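Local coordinates for protein SSD1 (Saccharomyces cerevisiae S288C, PDB 7AM1) that binds mRNA untranslated regions and represses translation as a non-enzymatic member of the RNase II family, at residues V396-S401 with Q675-I680. Sequence-based numbering, arbitrary orientation.
Sequences VVDVTS and QLKAVI
K677 reaches from helix 668-681 to D398 and T400, tying the helix to the turn that follows strand 389-397 within the RNB domain of this pseudonuclease. D398 sits at the centre of an inverse gamma turn, and V399 to S401 then wind into a 3-10 segment. The contact is essentially a single side chain: K677 contributes 78 of the 121 Å² buried between the segments.

From its backbone, K677 sets out with CB directed toward the turn. CG lies anti to the carbonyl carbon (chi1 -67°), and the chain beyond it is extended, which carries the amine to the turn. CB and CG meet neither D398 nor T400 closely; the first approach is at CD, 4.3 Å from T400 OG1. The chain also rests on L449 of strand 446-456. CE passes 3.4 Å from T400 OG1, and NZ hydrogen-bonds T400 OG1 at 2.9 Å and forms a salt bridge with D398 OD1 at 2.6 Å, although the exact place of OD1 is doubtful. The CE-NZ...OG1 angle is about 95°, so T400 OG1 meets the amine from beside the CE-NZ bond and not beyond its end. S401 N lies 3.1 Å from NZ, but both are donors and no bond joins them; its weak backbone bond goes to D398 O.

The aspartate carboxylate has a second cation, since OD2 is salt-bridged to R355, and this pair of positive partners would be expected to stabilise its charge. Cutting K677 back to an alanine would probably leave T400 OG1 without this donor and D398 with one cation fewer, weakening the link between turn and helix. The turn is also braced internally: S401 OG donates to D398 O at 2.6 Å, in the carbonyl plane, with a C=O...OG angle of 150°.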
# COMPACT_ATOMS: atom_id res chain seq x y z
N VAL A 396 -20.93 -14.59 6.66
CA VAL A 396 -19.51 -14.85 6.49
C VAL A 396 -19.24 -16.31 6.80
O VAL A 396 -19.76 -16.86 7.78
CB VAL A 396 -18.65 -13.95 7.41
CG1 VAL A 396 -17.17 -14.28 7.25
CG2 VAL A 396 -18.92 -12.48 7.12
N VAL A 397 -18.42 -16.96 5.96
CA VAL A 397 -18.04 -18.35 6.20
C VAL A 397 -17.50 -18.49 7.62
O VAL A 397 -16.64 -17.72 8.05
CB VAL A 397 -17.01 -18.81 5.16
CG1 VAL A 397 -16.48 -20.19 5.52
CG2 VAL A 397 -17.63 -18.83 3.78
N ASP A 398 -18.00 -19.49 8.34
CA ASP A 398 -17.58 -19.75 9.72
C ASP A 398 -16.37 -20.68 9.69
O ASP A 398 -16.43 -21.87 10.02
CB ASP A 398 -18.74 -20.34 10.52
CG ASP A 398 -18.43 -20.47 12.01
OD1 ASP A 398 -17.27 -20.26 12.42
OD2 ASP A 398 -19.38 -20.77 12.78
N VAL A 399 -15.24 -20.10 9.27
CA VAL A 399 -14.03 -20.87 9.02
C VAL A 399 -13.61 -21.62 10.28
O VAL A 399 -13.25 -22.80 10.23
CB VAL A 399 -12.90 -19.97 8.51
CG1 VAL A 399 -11.64 -20.78 8.25
CG2 VAL A 399 -13.31 -19.24 7.25
N THR A 400 -13.63 -20.94 11.44
CA THR A 400 -13.06 -21.53 12.64
C THR A 400 -13.89 -22.70 13.17
O THR A 400 -13.36 -23.50 13.95
CB THR A 400 -12.89 -20.48 13.75
OG1 THR A 400 -14.17 -19.97 14.16
CG2 THR A 400 -12.01 -19.32 13.27
N SER A 401 -15.15 -22.81 12.77
CA SER A 401 -15.91 -24.01 13.10
C SER A 401 -15.37 -25.25 12.39
O SER A 401 -15.81 -26.36 12.71
CB SER A 401 -17.39 -23.82 12.75
OG SER A 401 -17.60 -23.83 11.35
N GLN A 675 -13.55 -15.01 19.24
CA GLN A 675 -14.03 -14.09 20.27
C GLN A 675 -15.53 -13.87 20.17
O GLN A 675 -16.23 -13.84 21.19
CB GLN A 675 -13.27 -12.77 20.17
CG GLN A 675 -11.84 -12.87 20.64
CD GLN A 675 -11.14 -11.52 20.73
OE1 GLN A 675 -11.64 -10.51 20.24
NE2 GLN A 675 -9.96 -11.51 21.36
N LEU A 676 -16.05 -13.73 18.95
CA LEU A 676 -17.48 -13.52 18.78
C LEU A 676 -18.27 -14.73 19.25
O LEU A 676 -19.31 -14.59 19.92
CB LEU A 676 -17.81 -13.20 17.33
CG LEU A 676 -19.30 -12.97 17.03
CD1 LEU A 676 -19.84 -11.79 17.82
CD2 LEU A 676 -19.52 -12.77 15.54
N LYS A 677 -17.81 -15.93 18.91
CA LYS A 677 -18.52 -17.14 19.33
C LYS A 677 -18.58 -17.24 20.85
O LYS A 677 -19.62 -17.63 21.40
CB LYS A 677 -17.85 -18.37 18.74
CG LYS A 677 -17.96 -18.45 17.23
CD LYS A 677 -17.56 -19.83 16.75
CE LYS A 677 -17.35 -19.85 15.26
NZ LYS A 677 -16.74 -21.13 14.84
N ALA A 678 -17.48 -16.91 21.54
CA ALA A 678 -17.51 -16.87 23.00
C ALA A 678 -18.60 -15.92 23.49
O ALA A 678 -19.38 -16.26 24.39
CB ALA A 678 -16.15 -16.45 23.55
N VAL A 679 -18.67 -14.73 22.91
CA VAL A 679 -19.72 -13.78 23.28
C VAL A 679 -21.09 -14.36 22.97
O VAL A 679 -22.01 -14.29 23.79
CB VAL A 679 -19.49 -12.43 22.56
CG1 VAL A 679 -20.71 -11.54 22.69
CG2 VAL A 679 -18.27 -11.74 23.14
N ILE A 680 -21.24 -14.94 21.78
CA ILE A 680 -22.53 -15.51 21.38
C ILE A 680 -22.97 -16.55 22.40
O ILE A 680 -24.08 -16.48 22.94
CB ILE A 680 -22.43 -16.13 19.97
CG1 ILE A 680 -22.40 -15.03 18.91
CG2 ILE A 680 -23.58 -17.11 19.73
CD1 ILE A 680 -22.00 -15.52 17.54